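PDB 5UUJ: AlkZ from Streptomyces sahachiroi, which belongs to the AlkZ-like DNA glycosylase family, a group of proteins in the helix-turn-helix clan. Local coordinates for residues G92-L97 and P209-A214; G246-E251 and F263-H268; P221-T226 and E258-F263; A69-M74 and A191-A196. All blocks are in the same frame, centred on the assembly; numbering follows the deposited sequence.

Contact 1 of 4, residues G92-L97 and P209-A214; sequences GPYLSL and PTVIKA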
loop_
_atom_site.group_PDB
_atom_site.type_symbol
_atom_site.label_atom_id
_atom_site.label_comp_id
_atom_site.label_asym_id
_atom_site.label_seq_id
_atom_site.Cartn_x
_atom_site.Cartn_y
_atom_site.Cartn_z
ATOM N N GLY A 92 -9.034 -9.122 5.608
ATOM C CA GLY A 92 -9.383 -9.256 7.015
ATOM C C GLY A 92 -8.272 -8.935 7.998
ATOM O O GLY A 92 -8.398 -8.000 8.791
ATOM N N PRO A 93 -7.179 -9.713 7.961
ATOM C CA PRO A 93 -6.056 -9.522 8.887
ATOM C C PRO A 93 -5.481 -8.106 8.869
ATOM O O PRO A 93 -5.159 -7.584 9.936
ATOM C CB PRO A 93 -5.029 -10.540 8.393
ATOM C CG PRO A 93 -5.855 -11.625 7.792
ATOM C CD PRO A 93 -7.000 -10.912 7.126
ATOM N N TYR A 94 -5.359 -7.497 7.689
ATOM C CA TYR A 94 -4.853 -6.130 7.593
ATOM C C TYR A 94 -5.780 -5.155 8.308
ATOM O O TYR A 94 -5.330 -4.315 9.086
ATOM C CB TYR A 94 -4.696 -5.694 6.137
ATOM C CG TYR A 94 -3.685 -6.485 5.347
ATOM C CD1 TYR A 94 -2.323 -6.330 5.568
ATOM C CD2 TYR A 94 -4.095 -7.378 4.366
ATOM C CE1 TYR A 94 -1.397 -7.056 4.839
ATOM C CE2 TYR A 94 -3.183 -8.103 3.635
ATOM C CZ TYR A 94 -1.835 -7.937 3.873
ATOM O OH TYR A 94 -0.928 -8.662 3.140
ATOM N N LEU A 95 -7.075 -5.270 8.028
ATOM C CA LEU A 95 -8.069 -4.363 8.589
ATOM C C LEU A 95 -8.186 -4.513 10.105
ATOM O O LEU A 95 -8.330 -3.522 10.824
ATOM C CB LEU A 95 -9.432 -4.602 7.934
ATOM C CG LEU A 95 -9.539 -4.289 6.437
ATOM C CD1 LEU A 95 -10.929 -4.641 5.924
ATOM C CD2 LEU A 95 -9.229 -2.833 6.145
ATOM N N SER A 96 -8.124 -5.752 10.583
ATOM C CA SER A 96 -8.198 -6.033 12.013
ATOM C C SER A 96 -7.086 -5.319 12.779
ATOM O O SER A 96 -7.308 -4.786 13.866
ATOM C CB SER A 96 -8.118 -7.539 12.267
ATOM O OG SER A 96 -8.094 -7.824 13.657
ATOM N N LEU A 97 -5.891 -5.303 12.202
ATOM C CA LEU A 97 -4.749 -4.669 12.843
ATOM C C LEU A 97 -4.887 -3.148 12.850
ATOM O O LEU A 97 -4.406 -2.485 13.768
ATOM C CB LEU A 97 -3.450 -5.082 12.146
ATOM C CG LEU A 97 -2.554 -6.037 12.937
ATOM C CD1 LEU A 97 -3.296 -7.306 13.316
ATOM C CD2 LEU A 97 -1.296 -6.367 12.147
ATOM N N PRO A 209 0.386 -12.404 12.975
ATOM C CA PRO A 209 1.406 -13.205 12.284
ATOM C C PRO A 209 1.168 -13.307 10.775
ATOM O O PRO A 209 2.130 -13.398 10.016
ATOM C CB PRO A 209 1.295 -14.582 12.957
ATOM C CG PRO A 209 -0.036 -14.595 13.627
ATOM C CD PRO A 209 -0.321 -13.183 14.007
ATOM N N THR A 210 -0.090 -13.277 10.351
ATOM C CA THR A 210 -0.417 -13.310 8.928
ATOM C C THR A 210 0.081 -12.053 8.224
ATOM O O THR A 210 0.673 -12.121 7.145
ATOM C CB THR A 210 -1.932 -13.441 8.709
ATOM O OG1 THR A 210 -2.412 -14.598 9.397
ATOM C CG2 THR A 210 -2.262 -13.558 7.226
ATOM N N VAL A 211 -0.166 -10.904 8.845
ATOM C CA VAL A 211 0.235 -9.623 8.284
ATOM C C VAL A 211 1.756 -9.515 8.275
ATOM O O VAL A 211 2.347 -9.101 7.281
ATOM C CB VAL A 211 -0.389 -8.452 9.083
ATOM C CG1 VAL A 211 0.129 -7.102 8.594
ATOM C CG2 VAL A 211 -1.907 -8.503 8.981
ATOM N N ILE A 212 2.384 -9.902 9.382
ATOM C CA ILE A 212 3.838 -9.851 9.496
ATOM C C ILE A 212 4.483 -10.743 8.437
ATOM O O ILE A 212 5.448 -10.341 7.787
ATOM C CB ILE A 212 4.306 -10.274 10.909
ATOM C CG1 ILE A 212 3.872 -9.222 11.931
ATOM C CG2 ILE A 212 5.826 -10.438 10.965
ATOM C CD1 ILE A 212 4.009 -9.659 13.373
ATOM N N LYS A 213 3.939 -11.947 8.264
ATOM C CA LYS A 213 4.420 -12.870 7.240
ATOM C C LYS A 213 4.354 -12.241 5.856
ATOM O O LYS A 213 5.325 -12.280 5.099
ATOM C CB LYS A 213 3.603 -14.164 7.238
ATOM C CG LYS A 213 4.302 -15.356 7.869
ATOM C CD LYS A 213 3.638 -16.677 7.476
ATOM C CE LYS A 213 3.822 -16.984 5.989
ATOM N NZ LYS A 213 3.383 -18.359 5.622
ATOM N N ALA A 214 3.196 -11.677 5.529
ATOM C CA ALA A 214 2.985 -11.049 4.232
ATOM C C ALA A 214 3.942 -9.877 4.029
ATOM O O ALA A 214 4.515 -9.715 2.952
ATOM C CB ALA A 214 1.543 -10.583 4.095
#
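V211 is the main bump of this contact. It sits in a hollow formed by P93, Y94 and L97 on helix 91-100. Its two methyls divide the hollow between them. V211 CG2 lies against the backbone of the facing helix, 3.5 Å from P93 O, and also meets P93 CB at 3.8 Å. CG1 stands anti to V211's own backbone N (chi1 174°). It touches the Y94 ring, with 4.0 Å between V211 CG1 and Y94 CD1. L97 closes the hollow from another side. L97 and V211 approach tip to tip, and L97 CD2 is 3.8 Å from V211 CB. The two helices cross steeply, with an angle of -111° and a closest axis approach of 9.0 Å over these short segments. This is helix-on-helix packing through apolar side chains. No hydrogen bond joins the segments. A second, smaller bump is A214, one turn beyond V211. A214 CB meets the far end of the tyrosine, 3.3 Å from Y94 OH. The Y94 side chain thus meets both V211 and A214, its ring oblique to each. At the more exposed margin the P93 ring meets the T210 methyl, 4.1 Å from P93 CG to T210 CG2. Helix 224-232 adds to the same core: F227 touches V211, W230 touches Y94 and L231 touches L97. C38 packs on both Y94 and A214.

Contact 2 of 4, residues G246-E251 and F263-H268; sequences GDMGDE and FVLTEH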
loop_
_atom_site.group_PDB
_atom_site.type_symbol
_atom_site.label_atom_id
_atom_site.label_comp_id
_atom_site.label_asym_id
_atom_site.label_seq_id
_atom_site.Cartn_x
_atom_site.Cartn_y
_atom_site.Cartn_z
ATOM N N GLY A 246 7.510 -12.069 18.866
ATOM C CA GLY A 246 8.100 -13.060 19.743
ATOM C C GLY A 246 7.407 -14.405 19.667
ATOM O O GLY A 246 8.059 -15.446 19.683
ATOM N N ASP A 247 6.082 -14.382 19.579
ATOM C CA ASP A 247 5.294 -15.611 19.556
ATOM C C ASP A 247 5.480 -16.390 18.259
ATOM O O ASP A 247 5.138 -17.568 18.183
ATOM C CB ASP A 247 3.809 -15.300 19.756
ATOM C CG ASP A 247 3.491 -14.838 21.166
ATOM O OD1 ASP A 247 4.342 -15.005 22.063
ATOM O OD2 ASP A 247 2.379 -14.312 21.379
HETATM N N MSE A 248 6.017 -15.739 17.235
HETATM C CA MSE A 248 6.283 -16.428 15.982
HETATM C C MSE A 248 7.500 -17.340 16.133
HETATM O O MSE A 248 7.605 -18.353 15.447
HETATM C CB MSE A 248 6.487 -15.426 14.846
HETATM C CG MSE A 248 5.216 -14.680 14.466
HETATM SE SE MSE A 248 5.473 -13.373 13.042
HETATM C CE MSE A 248 5.678 -14.596 11.538
ATOM N N GLY A 249 8.403 -16.991 17.047
ATOM C CA GLY A 249 9.549 -17.832 17.349
ATOM C C GLY A 249 10.475 -18.044 16.167
ATOM O O GLY A 249 10.838 -17.094 15.476
ATOM N N ASP A 250 10.850 -19.298 15.926
ATOM C CA ASP A 250 11.824 -19.614 14.885
ATOM C C ASP A 250 11.212 -19.582 13.482
ATOM O O ASP A 250 11.851 -19.994 12.514
ATOM C CB ASP A 250 12.473 -20.983 15.153
ATOM C CG ASP A 250 11.458 -22.093 15.364
ATOM O OD1 ASP A 250 10.323 -21.981 14.856
ATOM O OD2 ASP A 250 11.805 -23.086 16.042
ATOM N N GLU A 251 9.978 -19.095 13.371
ATOM C CA GLU A 251 9.416 -18.749 12.067
ATOM C C GLU A 251 10.150 -17.534 11.505
ATOM O O GLU A 251 10.101 -17.265 10.304
ATOM C CB GLU A 251 7.916 -18.456 12.165
ATOM C CG GLU A 251 7.020 -19.547 11.614
ATOM C CD GLU A 251 5.615 -19.474 12.183
ATOM O OE1 GLU A 251 5.128 -18.347 12.414
ATOM O OE2 GLU A 251 5.002 -20.539 12.409
ATOM N N PHE A 263 14.528 -8.778 11.030
ATOM C CA PHE A 263 13.896 -10.090 10.939
ATOM C C PHE A 263 13.540 -10.449 9.499
ATOM O O PHE A 263 12.970 -9.638 8.771
ATOM C CB PHE A 263 12.628 -10.141 11.797
ATOM C CG PHE A 263 12.879 -9.994 13.272
ATOM C CD1 PHE A 263 13.540 -10.986 13.980
ATOM C CD2 PHE A 263 12.434 -8.874 13.953
ATOM C CE1 PHE A 263 13.765 -10.856 15.337
ATOM C CE2 PHE A 263 12.654 -8.739 15.313
ATOM C CZ PHE A 263 13.320 -9.729 16.005
ATOM N N VAL A 264 13.879 -11.669 9.100
ATOM C CA VAL A 264 13.401 -12.234 7.844
ATOM C C VAL A 264 12.680 -13.542 8.164
ATOM O O VAL A 264 12.965 -14.170 9.182
ATOM C CB VAL A 264 14.555 -12.482 6.841
ATOM C CG1 VAL A 264 15.420 -13.674 7.266
ATOM C CG2 VAL A 264 14.007 -12.695 5.439
ATOM N N LEU A 265 11.734 -13.942 7.321
ATOM C CA LEU A 265 11.110 -15.253 7.481
ATOM C C LEU A 265 12.166 -16.335 7.293
ATOM O O LEU A 265 12.962 -16.283 6.355
ATOM C CB LEU A 265 9.963 -15.456 6.488
ATOM C CG LEU A 265 8.736 -14.558 6.669
ATOM C CD1 LEU A 265 7.775 -14.736 5.507
ATOM C CD2 LEU A 265 8.034 -14.852 7.988
ATOM N N THR A 266 12.172 -17.310 8.196
ATOM C CA THR A 266 13.148 -18.390 8.148
ATOM C C THR A 266 13.050 -19.159 6.832
ATOM O O THR A 266 14.056 -19.636 6.309
ATOM C CB THR A 266 12.958 -19.356 9.332
ATOM O OG1 THR A 266 13.072 -18.626 10.560
ATOM C CG2 THR A 266 14.003 -20.478 9.307
ATOM N N GLU A 267 11.842 -19.260 6.287
ATOM C CA GLU A 267 11.633 -19.969 5.028
ATOM C C GLU A 267 12.297 -19.256 3.843
ATOM O O GLU A 267 12.406 -19.823 2.761
ATOM C CB GLU A 267 10.135 -20.146 4.756
ATOM C CG GLU A 267 9.356 -18.842 4.633
ATOM C CD GLU A 267 7.912 -19.056 4.201
ATOM O OE1 GLU A 267 7.006 -18.476 4.838
ATOM O OE2 GLU A 267 7.681 -19.796 3.219
ATOM N N HIS A 268 12.742 -18.020 4.057
ATOM C CA HIS A 268 13.385 -17.227 3.009
ATOM C C HIS A 268 14.865 -16.962 3.292
ATOM O O HIS A 268 15.543 -16.307 2.499
ATOM C CB HIS A 268 12.658 -15.890 2.838
ATOM C CG HIS A 268 11.259 -16.021 2.325
ATOM N ND1 HIS A 268 10.257 -15.139 2.664
ATOM C CD2 HIS A 268 10.697 -16.931 1.492
ATOM C CE1 HIS A 268 9.135 -15.500 2.064
ATOM N NE2 HIS A 268 9.377 -16.582 1.348
HETATM O O HOH W 1 9.146 -18.688 8.097
#
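T266 turns its side chain toward the 3-10 turn that follows helix 238-248, where D250 and E251 offer two successive carbonyls. Its hydroxyl stands anti to its own carbonyl carbon (chi1 -58°). T266 OG1 donates to D250 O at 2.7 Å. The backbone N of T266 donates to E251 O at 3.0 Å, in a nearly straight bond of 178°. Both donors stand above the plane of the carbonyl they bind. One residue therefore holds two consecutive peptide groups. A water also donates to E251 O, at 2.8 Å, and accepts a long bond from E267 N, so two donors share this oxygen. A looser apolar contact accompanies these bonds. M248, a selenomethionine, points its CE methyl at L265, with M248 CE 4.3 Å from L265 CD2. L265 CD2 also lies 3.9 Å from E251 O. G249, with positive phi, turns the chain out of the helix between M248 and D250. The contact thus joins the two ends of a beta hairpin, strands 252-257 and 260-265. T266 OG1 also bonds to T253 OG1 at the start of the first strand. Helix 204-219 packs against M248 and L265 through K213.

Contact 3 of 4, residues P221-T226 and E258-F263; sequences PATIET and EGRKAF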
loop_
_atom_site.group_PDB
_atom_site.type_symbol
_atom_site.label_atom_id
_atom_site.label_comp_id
_atom_site.label_asym_id
_atom_site.label_seq_id
_atom_site.Cartn_x
_atom_site.Cartn_y
_atom_site.Cartn_z
ATOM N N PRO A 221 14.461 -8.137 4.839
ATOM C CA PRO A 221 14.325 -8.187 6.299
ATOM C C PRO A 221 13.916 -6.822 6.843
ATOM O O PRO A 221 14.160 -5.819 6.174
ATOM C CB PRO A 221 15.731 -8.578 6.782
ATOM C CG PRO A 221 16.457 -9.073 5.559
ATOM C CD PRO A 221 15.856 -8.332 4.413
ATOM N N ALA A 222 13.303 -6.782 8.022
ATOM C CA ALA A 222 12.848 -5.520 8.591
ATOM C C ALA A 222 12.767 -5.585 10.107
ATOM O O ALA A 222 12.687 -6.666 10.691
ATOM C CB ALA A 222 11.497 -5.141 8.008
ATOM N N THR A 223 12.793 -4.416 10.737
ATOM C CA THR A 223 12.646 -4.312 12.182
ATOM C C THR A 223 11.177 -4.170 12.552
ATOM O O THR A 223 10.324 -3.937 11.691
ATOM C CB THR A 223 13.410 -3.105 12.750
ATOM O OG1 THR A 223 12.807 -1.894 12.275
ATOM C CG2 THR A 223 14.876 -3.144 12.339
ATOM N N ILE A 224 10.893 -4.303 13.840
ATOM C CA ILE A 224 9.553 -4.084 14.359
ATOM C C ILE A 224 9.114 -2.647 14.100
ATOM O O ILE A 224 7.968 -2.401 13.726
ATOM C CB ILE A 224 9.486 -4.393 15.867
ATOM C CG1 ILE A 224 9.631 -5.900 16.080
ATOM C CG2 ILE A 224 8.172 -3.885 16.481
ATOM C CD1 ILE A 224 9.741 -6.318 17.525
ATOM N N GLU A 225 10.032 -1.705 14.299
ATOM C CA GLU A 225 9.737 -0.288 14.102
ATOM C C GLU A 225 9.337 -0.003 12.660
ATOM O O GLU A 225 8.375 0.721 12.398
ATOM C CB GLU A 225 10.947 0.569 14.485
ATOM C CG GLU A 225 10.747 2.061 14.255
ATOM C CD GLU A 225 11.898 2.900 14.778
ATOM O OE1 GLU A 225 12.898 2.320 15.255
ATOM O OE2 GLU A 225 11.802 4.146 14.713
ATOM N N THR A 226 10.090 -0.577 11.732
ATOM C CA THR A 226 9.843 -0.394 10.308
ATOM C C THR A 226 8.485 -0.970 9.921
ATOM O O THR A 226 7.758 -0.379 9.121
ATOM C CB THR A 226 10.952 -1.053 9.473
ATOM O OG1 THR A 226 12.192 -0.377 9.722
ATOM C CG2 THR A 226 10.637 -0.995 7.986
ATOM N N GLU A 258 24.492 -5.423 7.246
ATOM C CA GLU A 258 25.504 -4.373 7.331
ATOM C C GLU A 258 25.293 -3.487 8.557
ATOM O O GLU A 258 25.298 -2.261 8.457
ATOM C CB GLU A 258 25.505 -3.529 6.053
ATOM C CG GLU A 258 25.999 -4.292 4.826
ATOM C CD GLU A 258 26.071 -3.432 3.575
ATOM O OE1 GLU A 258 26.690 -2.349 3.625
ATOM O OE2 GLU A 258 25.508 -3.842 2.540
ATOM N N GLY A 259 25.095 -4.124 9.708
ATOM C CA GLY A 259 24.974 -3.419 10.974
ATOM C C GLY A 259 23.567 -3.387 11.543
ATOM O O GLY A 259 23.392 -3.235 12.753
ATOM N N ARG A 260 22.565 -3.525 10.682
ATOM C CA ARG A 260 21.175 -3.456 11.120
ATOM C C ARG A 260 20.609 -4.843 11.409
ATOM O O ARG A 260 20.470 -5.669 10.506
ATOM C CB ARG A 260 20.310 -2.755 10.067
ATOM C CG ARG A 260 18.867 -2.525 10.514
ATOM C CD ARG A 260 17.975 -2.065 9.367
ATOM N NE ARG A 260 18.330 -0.732 8.888
ATOM C CZ ARG A 260 17.684 -0.087 7.921
ATOM N NH1 ARG A 260 16.642 -0.647 7.322
ATOM N NH2 ARG A 260 18.081 1.122 7.552
ATOM N N LYS A 261 20.278 -5.087 12.672
ATOM C CA LYS A 261 19.604 -6.317 13.055
ATOM C C LYS A 261 18.143 -6.230 12.639
ATOM O O LYS A 261 17.430 -5.310 13.038
ATOM C CB LYS A 261 19.722 -6.563 14.559
ATOM C CG LYS A 261 21.154 -6.642 15.066
ATOM C CD LYS A 261 21.918 -7.803 14.432
ATOM C CE LYS A 261 23.316 -7.949 15.023
ATOM N NZ LYS A 261 23.282 -8.216 16.489
ATOM N N ALA A 262 17.712 -7.186 11.825
ATOM C CA ALA A 262 16.352 -7.205 11.301
ATOM C C ALA A 262 15.837 -8.636 11.211
ATOM O O ALA A 262 16.612 -9.586 11.303
ATOM C CB ALA A 262 16.302 -6.537 9.939
ATOM N N PHE A 263 14.528 -8.778 11.030
ATOM C CA PHE A 263 13.896 -10.090 10.939
ATOM C C PHE A 263 13.540 -10.449 9.499
ATOM O O PHE A 263 12.970 -9.638 8.771
ATOM C CB PHE A 263 12.628 -10.141 11.797
ATOM C CG PHE A 263 12.879 -9.994 13.272
ATOM C CD1 PHE A 263 13.540 -10.986 13.980
ATOM C CD2 PHE A 263 12.434 -8.874 13.953
ATOM C CE1 PHE A 263 13.765 -10.856 15.337
ATOM C CE2 PHE A 263 12.654 -8.739 15.313
ATOM C CZ PHE A 263 13.320 -9.729 16.005
#
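P221, which follows a cis peptide bond, opens the contact by laying its ring carbon CB against A262 CB at 3.8 Å. P221 CA also makes a CA-H...O contact with F263 O, at 3.2 Å. A222 comes next and forms the one beta bridge, an antiparallel hydrogen-bonded pair with F263. A222 N donates to F263 O at 3.0 Å, and F263 N donates to A222 O at 2.8 Å. The second bond is the straighter one, 170° against 156°. A222 points its own CB away, while the CB of A262 packs against the A222 backbone, 3.6 Å from A222 N. T223 takes the N-cap position of helix 224-232. Its methyl is anti to its carbonyl carbon, and T223 CG2 lies 3.4 Å from K261 O. I224 begins the helix and sends CG1 obliquely to the F263 ring, 4.2 Å from F263 CE2. The single bridge ties this piece to strand 260-265, an outer strand of its sheet, which it crosses nearly at a right angle (87°). V255 of strand 252-257 bonds to A262 through the backbone. Helix 204-219 packs on A222 through Y215 and L216, and helix 9-19 touches P221 through V12. Helix 238-248 meets I224 through L241 and F245.

Contact 4 of 4, residues A69-M74 and A191-A196; sequences ADLSLM and ASQFGA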
loop_
_atom_site.group_PDB
_atom_site.type_symbol
_atom_site.label_atom_id
_atom_site.label_comp_id
_atom_site.label_asym_id
_atom_site.label_seq_id
_atom_site.Cartn_x
_atom_site.Cartn_y
_atom_site.Cartn_z
ATOM N N ALA A 69 -13.557 -4.955 -11.561
ATOM C CA ALA A 69 -14.894 -5.146 -12.112
ATOM C C ALA A 69 -15.460 -6.525 -11.779
ATOM O O ALA A 69 -16.637 -6.639 -11.441
ATOM C CB ALA A 69 -14.883 -4.934 -13.618
ATOM N N ASP A 70 -14.633 -7.568 -11.875
ATOM C CA ASP A 70 -15.097 -8.923 -11.564
ATOM C C ASP A 70 -14.927 -9.233 -10.073
ATOM O O ASP A 70 -15.039 -10.384 -9.653
ATOM C CB ASP A 70 -14.377 -9.980 -12.430
ATOM C CG ASP A 70 -12.868 -10.042 -12.195
ATOM O OD1 ASP A 70 -12.400 -9.795 -11.063
ATOM O OD2 ASP A 70 -12.140 -10.372 -13.160
ATOM N N LEU A 71 -14.647 -8.192 -9.292
ATOM C CA LEU A 71 -14.672 -8.255 -7.831
ATOM C C LEU A 71 -13.619 -9.194 -7.244
ATOM O O LEU A 71 -13.831 -9.781 -6.181
ATOM C CB LEU A 71 -16.063 -8.677 -7.345
ATOM C CG LEU A 71 -17.230 -7.828 -7.863
ATOM C CD1 LEU A 71 -18.561 -8.427 -7.433
ATOM C CD2 LEU A 71 -17.115 -6.384 -7.388
ATOM N N SER A 72 -12.485 -9.326 -7.927
ATOM C CA SER A 72 -11.349 -10.053 -7.367
ATOM C C SER A 72 -10.411 -9.080 -6.646
ATOM O O SER A 72 -9.440 -9.496 -6.016
ATOM C CB SER A 72 -10.599 -10.836 -8.455
ATOM O OG SER A 72 -10.192 -10.001 -9.521
ATOM N N LEU A 73 -10.716 -7.786 -6.740
ATOM C CA LEU A 73 -9.998 -6.756 -5.992
ATOM C C LEU A 73 -10.988 -5.807 -5.333
ATOM O O LEU A 73 -12.060 -5.549 -5.878
ATOM C CB LEU A 73 -9.055 -5.969 -6.907
ATOM C CG LEU A 73 -7.768 -6.665 -7.346
ATOM C CD1 LEU A 73 -6.996 -5.773 -8.300
ATOM C CD2 LEU A 73 -6.907 -7.028 -6.152
HETATM N N MSE A 74 -10.626 -5.298 -4.158
HETATM C CA MSE A 74 -11.451 -4.319 -3.460
HETATM C C MSE A 74 -10.663 -3.037 -3.232
HETATM O O MSE A 74 -9.431 -3.042 -3.225
HETATM C CB MSE A 74 -11.956 -4.881 -2.124
HETATM C CG MSE A 74 -11.027 -4.673 -0.937
HETATM SE SE MSE A 74 -11.683 -5.530 0.697
HETATM C CE MSE A 74 -13.167 -4.340 1.128
ATOM N N ALA A 191 -19.186 -7.671 2.870
ATOM C CA ALA A 191 -19.800 -8.991 2.968
ATOM C C ALA A 191 -20.769 -9.262 1.816
ATOM O O ALA A 191 -20.767 -10.350 1.249
ATOM C CB ALA A 191 -20.518 -9.135 4.301
ATOM N N SER A 192 -21.588 -8.276 1.462
ATOM C CA SER A 192 -22.593 -8.475 0.421
ATOM C C SER A 192 -21.984 -8.415 -0.981
ATOM O O SER A 192 -22.470 -9.071 -1.901
ATOM C CB SER A 192 -23.718 -7.438 0.547
ATOM O OG SER A 192 -23.269 -6.132 0.228
ATOM N N GLN A 193 -20.917 -7.641 -1.151
ATOM C CA GLN A 193 -20.302 -7.499 -2.470
ATOM C C GLN A 193 -19.417 -8.687 -2.837
ATOM O O GLN A 193 -19.366 -9.084 -3.998
ATOM C CB GLN A 193 -19.477 -6.211 -2.547
ATOM C CG GLN A 193 -18.829 -5.995 -3.906
ATOM C CD GLN A 193 -18.375 -4.565 -4.127
ATOM O OE1 GLN A 193 -18.906 -3.865 -4.988
ATOM N NE2 GLN A 193 -17.387 -4.126 -3.354
ATOM N N PHE A 194 -18.728 -9.256 -1.854
ATOM C CA PHE A 194 -17.717 -10.274 -2.129
ATOM C C PHE A 194 -18.137 -11.688 -1.721
ATOM O O PHE A 194 -17.450 -12.654 -2.045
ATOM C CB PHE A 194 -16.409 -9.885 -1.438
ATOM C CG PHE A 194 -15.856 -8.574 -1.915
ATOM C CD1 PHE A 194 -15.369 -8.445 -3.208
ATOM C CD2 PHE A 194 -15.837 -7.465 -1.083
ATOM C CE1 PHE A 194 -14.867 -7.236 -3.659
ATOM C CE2 PHE A 194 -15.333 -6.254 -1.528
ATOM C CZ PHE A 194 -14.852 -6.140 -2.817
ATOM N N GLY A 195 -19.262 -11.807 -1.021
ATOM C CA GLY A 195 -19.830 -13.103 -0.693
ATOM C C GLY A 195 -18.862 -14.075 -0.040
ATOM O O GLY A 195 -18.258 -13.774 0.989
ATOM N N ALA A 196 -18.711 -15.247 -0.649
ATOM C CA ALA A 196 -17.887 -16.311 -0.087
ATOM C C ALA A 196 -16.404 -15.946 -0.033
ATOM O O ALA A 196 -15.627 -16.610 0.649
ATOM C CB ALA A 196 -18.078 -17.585 -0.882
#
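F194 holds CG anti to its carbonyl carbon (chi1 -61°), and its ring reaches the loop before strand 74-77. M74, a selenomethionine, has CG between its backbone N and carbonyl carbon (chi1 88°), the crowded position. The two side chains cross at about a right angle. M74 CB lies close to the tip of the ring, an unusually tight 3.2 Å from F194 CZ. The M74 chain bends at its last torsion, and M74 CE comes within 3.9 Å of F194 CE2. M74 SE is 5.1 Å from the centroid of the F194 ring and 41° off the ring normal. This is an oblique Met-aromatic contact. A carbonyl approaches the ring from elsewhere on its rim. L71 O lies near the ring plane at the edge, 3.6 Å from F194 CD1. The L71 side chain crosses Q193 obliquely. L71 CD1 touches Q193 O at 3.6 Å, and L71 CD2 touches Q193 CG at 3.9 Å. Q193 CG also packs over the centre of one face of its neighbour's ring, F194. The amide end of Q193 is held by a bond from NE2 to H177 O. C176 touches M74, Q193 and F194, and P88 also packs on F194. No hydrogen bond links the two segments. L71 has positive phi and is the C-prime residue of a Schellman motif ending helix 62-69, with S72 N bonded to E67 O and L71 N to V68 O. The contact therefore packs the end of one helix, helix 190-194, against the capped end of another and the start of a strand.

In the fold
Contact 2 touches both contact 1 and contact 3. Contacts 2 and 3 have centres about 13 Å apart and share F263 and strand 260-265. Contacts 1 and 2 have centres about 15 Å apart: I212 and K213 of helix 204-219 pack on M248. Contact 1 lies about 19 Å from both contact 3 and contact 4, centre to centre. Contacts 3 and 4, about 36 Å apart by centres, lie on opposite sides of the chain's centre. Along the chain, contacts 1 and 4 interleave, as do contacts 2 and 3. Contact 1 closes before contacts 2 and 3 open. Helix 204-219 thus connects the packing on helix 91-100 with the hairpin region.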